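Local coordinates for protein cystalysin (Treponema denticola, PDB 1C7N) that belongs to the class I and II aminotransferase family of pyridoxal-5'-phosphate-dependent proteins and binds pyridoxal-5'-phosphate in a two-subunit assembly, at residues N31-L36 and Q351-E356; I9-L14 and V38-F43. All coordinates share one frame; numbering follows the deposited sequence.

Interaction 1: residues N31-L36 and Q351-E356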
ATOM      1  N   ASN A  31      -5.840   9.527 -31.782  1.00 23.61           N
ATOM      2  CA  ASN A  31      -6.678   8.644 -30.969  1.00 24.58           C
ATOM      3  C   ASN A  31      -6.356   7.161 -31.177  1.00 22.96           C
ATOM      4  O   ASN A  31      -6.698   6.320 -30.346  1.00 23.66           O
ATOM      5  CB  ASN A  31      -8.159   8.886 -31.277  1.00 26.93           C
ATOM      6  CG  ASN A  31      -8.572  10.334 -31.077  1.00 29.83           C
ATOM      7  OD1 ASN A  31      -8.096  11.232 -31.775  1.00 31.74           O
ATOM      8  ND2 ASN A  31      -9.465  10.569 -30.119  1.00 30.66           N
ATOM      9  N   GLU A  32      -5.697   6.844 -32.285  1.00 20.92           N
ATOM     10  CA  GLU A  32      -5.346   5.465 -32.601  1.00 19.37           C
ATOM     11  C   GLU A  32      -4.030   5.027 -31.956  1.00 18.17           C
ATOM     12  O   GLU A  32      -3.684   3.842 -31.966  1.00 17.30           O
ATOM     13  CB  GLU A  32      -5.239   5.287 -34.119  1.00 21.03           C
ATOM     14  CG  GLU A  32      -3.893   5.732 -34.718  1.00 21.52           C
ATOM     15  CD  GLU A  32      -3.733   7.243 -34.834  1.00 23.20           C
ATOM     16  OE1 GLU A  32      -4.479   7.991 -34.168  1.00 22.57           O
ATOM     17  OE2 GLU A  32      -2.838   7.681 -35.592  1.00 23.54           O
ATOM     18  N   VAL A  33      -3.302   5.986 -31.393  1.00 16.59           N
ATOM     19  CA  VAL A  33      -2.013   5.707 -30.769  1.00 15.25           C
ATOM     20  C   VAL A  33      -2.085   5.005 -29.416  1.00 14.61           C
ATOM     21  O   VAL A  33      -2.935   5.318 -28.583  1.00 14.31           O
ATOM     22  CB  VAL A  33      -1.196   7.011 -30.609  1.00 15.61           C
ATOM     23  CG1 VAL A  33       0.145   6.721 -29.923  1.00 14.95           C
ATOM     24  CG2 VAL A  33      -0.965   7.638 -31.977  1.00 15.00           C
ATOM     25  N   VAL A  34      -1.181   4.051 -29.216  1.00 13.90           N
ATOM     26  CA  VAL A  34      -1.075   3.296 -27.968  1.00 11.78           C
ATOM     27  C   VAL A  34       0.372   3.429 -27.486  1.00 11.35           C
ATOM     28  O   VAL A  34       1.310   3.139 -28.235  1.00 12.25           O
ATOM     29  CB  VAL A  34      -1.369   1.788 -28.172  1.00 11.52           C
ATOM     30  CG1 VAL A  34      -1.022   1.020 -26.908  1.00  8.64           C
ATOM     31  CG2 VAL A  34      -2.831   1.572 -28.539  1.00 10.45           C
ATOM     32  N   PRO A  35       0.573   3.863 -26.231  1.00 10.00           N
ATOM     33  CA  PRO A  35       1.930   4.017 -25.698  1.00  9.05           C
ATOM     34  C   PRO A  35       2.611   2.663 -25.464  1.00  9.86           C
ATOM     35  O   PRO A  35       1.959   1.696 -25.064  1.00  7.83           O
ATOM     36  CB  PRO A  35       1.698   4.802 -24.410  1.00 10.41           C
ATOM     37  CG  PRO A  35       0.362   4.282 -23.942  1.00 10.79           C
ATOM     38  CD  PRO A  35      -0.443   4.229 -25.224  1.00 11.01           C
ATOM     39  N   LEU A  36       3.915   2.591 -25.731  1.00  8.96           N
ATOM     40  CA  LEU A  36       4.673   1.349 -25.547  1.00  9.70           C
ATOM     41  C   LEU A  36       5.825   1.647 -24.594  1.00  9.93           C
ATOM     42  O   LEU A  36       6.955   1.189 -24.787  1.00 11.16           O
ATOM     43  CB  LEU A  36       5.215   0.857 -26.897  1.00  9.53           C
ATOM     44  CG  LEU A  36       4.192   0.698 -28.033  1.00 11.56           C
ATOM     45  CD1 LEU A  36       4.908   0.350 -29.342  1.00 11.83           C
ATOM     46  CD2 LEU A  36       3.173  -0.384 -27.667  1.00 11.44           C
ATOM     47  N   GLN A 351       5.155   9.564 -33.048  1.00 14.78           N
ATOM     48  CA  GLN A 351       4.090   9.347 -32.076  1.00 15.64           C
ATOM     49  C   GLN A 351       4.179   7.929 -31.541  1.00 16.19           C
ATOM     50  O   GLN A 351       3.176   7.221 -31.392  1.00 15.97           O
ATOM     51  CB  GLN A 351       2.719   9.610 -32.694  1.00 16.41           C
ATOM     52  CG  GLN A 351       2.355  11.079 -32.698  1.00 18.13           C
ATOM     53  CD  GLN A 351       0.967  11.340 -33.223  1.00 19.70           C
ATOM     54  OE1 GLN A 351      -0.015  10.783 -32.727  1.00 22.77           O
ATOM     55  NE2 GLN A 351       0.870  12.200 -34.228  1.00 20.97           N
ATOM     56  N   ILE A 352       5.412   7.517 -31.279  1.00 15.44           N
ATOM     57  CA  ILE A 352       5.679   6.204 -30.724  1.00 16.76           C
ATOM     58  C   ILE A 352       6.294   6.534 -29.367  1.00 16.77           C
ATOM     59  O   ILE A 352       7.296   7.253 -29.275  1.00 17.06           O
ATOM     60  CB  ILE A 352       6.640   5.398 -31.640  1.00 17.62           C
ATOM     61  CG1 ILE A 352       6.663   3.933 -31.202  1.00 18.39           C
ATOM     62  CG2 ILE A 352       8.041   6.003 -31.615  1.00 19.41           C
ATOM     63  CD1 ILE A 352       7.240   2.996 -32.250  1.00 18.55           C
ATOM     64  N   PHE A 353       5.665   6.048 -28.306  1.00 14.59           N
ATOM     65  CA  PHE A 353       6.138   6.352 -26.966  1.00 14.27           C
ATOM     66  C   PHE A 353       6.866   5.214 -26.284  1.00 13.33           C
ATOM     67  O   PHE A 353       6.257   4.326 -25.697  1.00 13.99           O
ATOM     68  CB  PHE A 353       4.962   6.829 -26.113  1.00 12.63           C
ATOM     69  CG  PHE A 353       4.292   8.046 -26.667  1.00 12.18           C
ATOM     70  CD1 PHE A 353       3.457   7.951 -27.773  1.00 12.03           C
ATOM     71  CD2 PHE A 353       4.548   9.302 -26.124  1.00 12.24           C
ATOM     72  CE1 PHE A 353       2.886   9.091 -28.338  1.00 13.28           C
ATOM     73  CE2 PHE A 353       3.988  10.441 -26.677  1.00 11.73           C
ATOM     74  CZ  PHE A 353       3.156  10.341 -27.785  1.00 12.74           C
ATOM     75  N   PHE A 354       8.188   5.250 -26.391  1.00 13.41           N
ATOM     76  CA  PHE A 354       9.044   4.240 -25.788  1.00 13.23           C
ATOM     77  C   PHE A 354       9.434   4.745 -24.415  1.00 12.69           C
ATOM     78  O   PHE A 354       8.982   5.797 -23.962  1.00 12.09           O
ATOM     79  CB  PHE A 354      10.352   4.078 -26.578  1.00 14.78           C
ATOM     80  CG  PHE A 354      10.186   3.584 -27.993  1.00 16.75           C
ATOM     81  CD1 PHE A 354       9.478   2.420 -28.268  1.00 16.63           C
ATOM     82  CD2 PHE A 354      10.835   4.239 -29.042  1.00 18.18           C
ATOM     83  CE1 PHE A 354       9.422   1.906 -29.565  1.00 18.44           C
ATOM     84  CE2 PHE A 354      10.788   3.732 -30.344  1.00 17.49           C
ATOM     85  CZ  PHE A 354      10.082   2.564 -30.606  1.00 18.42           C
ATOM     86  N   ASP A 355      10.262   3.968 -23.739  1.00 13.28           N
ATOM     87  CA  ASP A 355      10.810   4.411 -22.480  1.00 12.57           C
ATOM     88  C   ASP A 355      12.201   4.737 -23.010  1.00 12.64           C
ATOM     89  O   ASP A 355      12.996   3.838 -23.291  1.00 12.74           O
ATOM     90  CB  ASP A 355      10.821   3.287 -21.452  1.00 13.34           C
ATOM     91  CG  ASP A 355       9.888   3.574 -20.286  1.00 13.77           C
ATOM     92  OD1 ASP A 355       8.794   4.126 -20.536  1.00 13.35           O
ATOM     93  OD2 ASP A 355      10.237   3.253 -19.129  1.00 13.53           O
ATOM     94  N   GLU A 356      12.465   6.026 -23.213  1.00 13.17           N
ATOM     95  CA  GLU A 356      13.740   6.468 -23.767  1.00 13.15           C
ATOM     96  C   GLU A 356      14.913   5.835 -23.042  1.00 13.25           C
ATOM     97  O   GLU A 356      14.991   5.862 -21.815  1.00 12.67           O
ATOM     98  CB  GLU A 356      13.834   7.998 -23.738  1.00 14.74           C
ATOM     99  CG  GLU A 356      12.695   8.691 -24.494  1.00 16.34           C
ATOM    100  CD  GLU A 356      12.736   8.464 -26.001  1.00 17.44           C
ATOM    101  OE1 GLU A 356      11.656   8.372 -26.617  1.00 19.01           O
ATOM    102  OE2 GLU A 356      13.838   8.391 -26.577  1.00 18.42           O
TER
HETATM  103  O   HOH W   1      -1.590  10.017 -34.912  1.00 35.92           O
HETATM  104  O   HOH W   2       3.495   4.547 -29.187  1.00 23.16           O
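Val33-Leu36 and Gln351-Asp355 run the same way, their end-to-end directions 16° apart, and a single direct backbone hydrogen bond joins them, from Leu36 N to Phe353 O at 2.9 Å. Its N-H...O angle is 135°, and the donor is somewhat tilted from the carbonyl plane. Two residues back along 31-36, the backbones stand too far apart to bond directly, and water 2 bridges them: it accepts from Phe353 N and donates to Val34 O, with a weak, long bond to Gln351 O. Val33 packs on both Gln351 and Phe353. Its CG1, anti to the backbone N (chi1 179°), comes obliquely to the Phe353 ring, 4.0 Å from CE1, and also lies 3.4 Å from Gln351 O. Its CG2 rests 3.4 Å from Gln351 OE1, and the Val33 and Gln351 side chains cross at about a right angle. The amide oxygen of Gln351 is held by Gly30 N and by water 1, which also donates to Glu32 OE2. Gln351, with positive phi, is the first residue past the helical part of 339-350, and after a short link the chain reaches strand 355-356, an outermost strand of the small antiparallel sheet with 327-331 and 367-371. Further along, Pro35 CB meets Phe353 CB at 4.2 Å, while Met22 of helix 17-25 touches both residues. Leu36 CD1 lies 4.4 Å from Ile352 CG1, and Ser382 of helix 376-393 touches both side chains. Leu36 O lies near the plane of the Phe354 ring, at its edge, and Ile352 CG1 sits over one face of that ring, offset toward the rim. Asp355 forms a salt bridge with Arg369, and the Asp355 side chain is about 8 Å from the pyridoxal-5'-phosphate.

Interaction 2: residues I9-L14 and V38-F43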
ATOM      1  N   ILE A   9      -7.370  -2.388 -26.956  1.00 16.23           N
ATOM      2  CA  ILE A   9      -8.071  -1.643 -25.916  1.00 16.61           C
ATOM      3  C   ILE A   9      -7.579  -0.206 -25.812  1.00 16.66           C
ATOM      4  O   ILE A   9      -6.533   0.148 -26.351  1.00 14.73           O
ATOM      5  CB  ILE A   9      -7.897  -2.316 -24.530  1.00 17.88           C
ATOM      6  CG1 ILE A   9      -6.436  -2.222 -24.085  1.00 17.44           C
ATOM      7  CG2 ILE A   9      -8.328  -3.775 -24.602  1.00 17.23           C
ATOM      8  CD1 ILE A   9      -6.159  -2.827 -22.720  1.00 17.75           C
ATOM      9  N   SER A  10      -8.354   0.618 -25.115  1.00 17.31           N
ATOM     10  CA  SER A  10      -8.004   2.016 -24.905  1.00 16.95           C
ATOM     11  C   SER A  10      -8.061   2.303 -23.413  1.00 17.98           C
ATOM     12  O   SER A  10      -8.992   1.874 -22.730  1.00 15.60           O
ATOM     13  CB  SER A  10      -8.983   2.938 -25.633  1.00 17.91           C
ATOM     14  OG  SER A  10      -8.760   4.293 -25.278  1.00 18.34           O
ATOM     15  N   ARG A  11      -7.062   3.017 -22.908  1.00 17.98           N
ATOM     16  CA  ARG A  11      -7.021   3.365 -21.495  1.00 18.74           C
ATOM     17  C   ARG A  11      -6.962   4.872 -21.291  1.00 19.28           C
ATOM     18  O   ARG A  11      -6.465   5.360 -20.276  1.00 17.70           O
ATOM     19  CB  ARG A  11      -5.835   2.679 -20.804  1.00 17.96           C
ATOM     20  CG  ARG A  11      -6.091   1.202 -20.530  1.00 19.22           C
ATOM     21  CD  ARG A  11      -5.237   0.696 -19.377  1.00 19.75           C
ATOM     22  NE  ARG A  11      -3.861   0.500 -19.789  1.00 19.94           N
ATOM     23  CZ  ARG A  11      -2.831   0.410 -18.956  1.00 18.11           C
ATOM     24  NH1 ARG A  11      -3.012   0.503 -17.644  1.00 16.80           N
ATOM     25  NH2 ARG A  11      -1.619   0.232 -19.445  1.00 18.12           N
ATOM     26  N   LYS A  12      -7.485   5.601 -22.272  1.00 20.66           N
ATOM     27  CA  LYS A  12      -7.531   7.056 -22.221  1.00 22.13           C
ATOM     28  C   LYS A  12      -8.476   7.468 -21.097  1.00 22.08           C
ATOM     29  O   LYS A  12      -9.501   6.825 -20.880  1.00 22.67           O
ATOM     30  CB  LYS A  12      -8.036   7.616 -23.558  1.00 22.39           C
ATOM     31  CG  LYS A  12      -8.132   9.129 -23.600  1.00 24.14           C
ATOM     32  CD  LYS A  12      -8.568   9.626 -24.971  1.00 23.28           C
ATOM     33  CE  LYS A  12      -8.561  11.149 -25.022  1.00 24.87           C
ATOM     34  NZ  LYS A  12      -8.879  11.668 -26.386  1.00 24.67           N
ATOM     35  N   ASN A  13      -8.116   8.527 -20.378  1.00 22.68           N
ATOM     36  CA  ASN A  13      -8.926   9.042 -19.273  1.00 24.78           C
ATOM     37  C   ASN A  13      -9.449   7.965 -18.318  1.00 24.90           C
ATOM     38  O   ASN A  13     -10.623   7.977 -17.944  1.00 25.39           O
ATOM     39  CB  ASN A  13     -10.109   9.855 -19.815  1.00 26.38           C
ATOM     40  CG  ASN A  13      -9.668  11.079 -20.599  1.00 28.46           C
ATOM     41  OD1 ASN A  13      -8.868  11.883 -20.119  1.00 29.73           O
ATOM     42  ND2 ASN A  13     -10.195  11.230 -21.809  1.00 29.18           N
ATOM     43  N   LEU A  14      -8.574   7.046 -17.920  1.00 23.94           N
ATOM     44  CA  LEU A  14      -8.940   5.968 -17.005  1.00 22.65           C
ATOM     45  C   LEU A  14      -7.983   5.903 -15.811  1.00 20.89           C
ATOM     46  O   LEU A  14      -7.990   4.939 -15.052  1.00 19.75           O
ATOM     47  CB  LEU A  14      -8.929   4.628 -17.745  1.00 24.29           C
ATOM     48  CG  LEU A  14     -10.235   4.107 -18.355  1.00 25.74           C
ATOM     49  CD1 LEU A  14     -11.018   5.224 -19.022  1.00 26.51           C
ATOM     50  CD2 LEU A  14      -9.898   3.008 -19.349  1.00 26.81           C
ATOM     51  N   VAL A  38       5.778   2.650 -20.247  1.00 10.18           N
ATOM     52  CA  VAL A  38       5.677   2.088 -18.897  1.00  9.92           C
ATOM     53  C   VAL A  38       5.349   0.601 -18.909  1.00  9.60           C
ATOM     54  O   VAL A  38       4.503   0.143 -19.672  1.00  9.36           O
ATOM     55  CB  VAL A  38       4.612   2.840 -18.072  1.00  8.93           C
ATOM     56  CG1 VAL A  38       4.415   2.169 -16.726  1.00 10.70           C
ATOM     57  CG2 VAL A  38       5.049   4.288 -17.882  1.00  9.89           C
ATOM     58  N   ALA A  39       6.015  -0.140 -18.028  1.00  9.79           N
ATOM     59  CA  ALA A  39       5.846  -1.579 -17.948  1.00 10.55           C
ATOM     60  C   ALA A  39       4.597  -2.180 -17.298  1.00 11.63           C
ATOM     61  O   ALA A  39       4.666  -2.745 -16.205  1.00 10.39           O
ATOM     62  CB  ALA A  39       7.091  -2.197 -17.321  1.00 12.22           C
ATOM     63  N   ASP A  40       3.456  -2.021 -17.964  1.00 11.57           N
ATOM     64  CA  ASP A  40       2.210  -2.665 -17.556  1.00 12.22           C
ATOM     65  C   ASP A  40       1.613  -3.041 -18.910  1.00 12.05           C
ATOM     66  O   ASP A  40       1.913  -2.389 -19.913  1.00 12.55           O
ATOM     67  CB  ASP A  40       1.305  -1.789 -16.648  1.00 11.37           C
ATOM     68  CG  ASP A  40       0.657  -0.603 -17.347  1.00 13.74           C
ATOM     69  OD1 ASP A  40       0.003   0.173 -16.614  1.00 13.91           O
ATOM     70  OD2 ASP A  40       0.770  -0.433 -18.574  1.00 13.89           O
ATOM     71  N   MET A  41       0.824  -4.110 -18.955  1.00 10.71           N
ATOM     72  CA  MET A  41       0.291  -4.617 -20.224  1.00 11.22           C
ATOM     73  C   MET A  41      -0.939  -3.989 -20.864  1.00 11.32           C
ATOM     74  O   MET A  41      -1.836  -3.500 -20.191  1.00 11.42           O
ATOM     75  CB  MET A  41       0.035  -6.119 -20.105  1.00 10.71           C
ATOM     76  CG  MET A  41       1.233  -6.927 -19.658  1.00 10.15           C
ATOM     77  SD  MET A  41       0.859  -8.695 -19.639  1.00 11.49           S
ATOM     78  CE  MET A  41       2.249  -9.306 -18.666  1.00 10.86           C
ATOM     79  N   GLU A  42      -0.968  -4.044 -22.192  1.00 11.00           N
ATOM     80  CA  GLU A  42      -2.088  -3.530 -22.965  1.00 11.05           C
ATOM     81  C   GLU A  42      -3.009  -4.704 -23.305  1.00 10.74           C
ATOM     82  O   GLU A  42      -3.547  -4.806 -24.410  1.00 12.19           O
ATOM     83  CB  GLU A  42      -1.581  -2.846 -24.236  1.00 10.66           C
ATOM     84  CG  GLU A  42      -0.946  -1.475 -23.979  1.00  9.85           C
ATOM     85  CD  GLU A  42      -1.866  -0.536 -23.198  1.00 11.22           C
ATOM     86  OE1 GLU A  42      -3.035  -0.372 -23.601  1.00 10.76           O
ATOM     87  OE2 GLU A  42      -1.420   0.044 -22.186  1.00 11.87           O
ATOM     88  N   PHE A  43      -3.163  -5.591 -22.328  1.00 10.65           N
ATOM     89  CA  PHE A  43      -4.008  -6.773 -22.441  1.00 10.86           C
ATOM     90  C   PHE A  43      -4.962  -6.753 -21.255  1.00 10.97           C
ATOM     91  O   PHE A  43      -4.621  -6.236 -20.190  1.00 11.56           O
ATOM     92  CB  PHE A  43      -3.176  -8.056 -22.319  1.00 11.02           C
ATOM     93  CG  PHE A  43      -2.185  -8.272 -23.430  1.00 11.07           C
ATOM     94  CD1 PHE A  43      -0.895  -8.711 -23.140  1.00 11.32           C
ATOM     95  CD2 PHE A  43      -2.551  -8.105 -24.761  1.00 11.38           C
ATOM     96  CE1 PHE A  43       0.017  -8.987 -24.166  1.00 10.80           C
ATOM     97  CE2 PHE A  43      -1.651  -8.377 -25.788  1.00 11.88           C
ATOM     98  CZ  PHE A  43      -0.366  -8.821 -25.490  1.00 10.86           C
TER
HETATM   99  O   HOH W   3      -4.429  -3.150 -26.849  1.00 12.78           O
HETATM  100  O   HOH W   4      -3.902  -0.774 -26.164  1.00 14.44           O
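A buried salt-bridge network of Arg11, Asp40 and Glu42 ties the N-terminal loop to the loop leading into helix 47-59, with the Asp40 side chain about 8 Å from the pyridoxal-5'-phosphate. Arg11 and Asp40 meet tip to tip: the guanidinium grips the carboxylate end-on, NH2 to OD2 at 2.6 Å and NH1 to OD1 at 3.2 Å. The two planes are turned 51° apart, and both nitrogens approach from above the carboxylate plane. NH2 also donates to Glu42 OE2 at 2.8 Å, almost straight at 174° and on the syn side but tilted well out of the carboxylate plane, while NE adds a weak bond to the same oxygen. Both carboxylates lie at the guanidinium edge, and Met41 O sits over one face. Lys18 of helix 17-25, the helix between the two loops, makes salt bridges to Asp40 OD2 and Glu42 OE2, so two positive groups share these acids, which probably favours their ionised form. The network also reaches the subunit interface, where Tyr64 N of the second subunit bonds Asp40 OD1. Beside it, Ile9 covers the Glu42 backbone, its CD1 3.7 Å from Glu42 O; chi1 of 67° puts CG1 between the backbone N and carbonyl carbon, 3.9 Å from Glu42 OE1. Two waters bridge the same residues, water 3 from Ile9 N to Glu42 O and water 4 from Ile9 O to Glu42 OE1.

The two contacts lie with their centres about 11 Å apart, on the same side of the chain's centre. Their segments alternate along the chain, in the order 9-14, 31-36, 38-43 and 351-356, so residues 31-43 form one run of loop that meets the C-terminal part in interaction 1 and the N-terminal loop in interaction 2. Helix 17-25 packs against both. They touch directly where Val34 CG1 meets Glu42 CG at 3.8 Å, and Asp355 packs near Val38. Interaction 2 extends to the second subunit, whereas interaction 1 stays within one chain; together they link the N-terminal loop and the C-terminal part through the 31-43 loop.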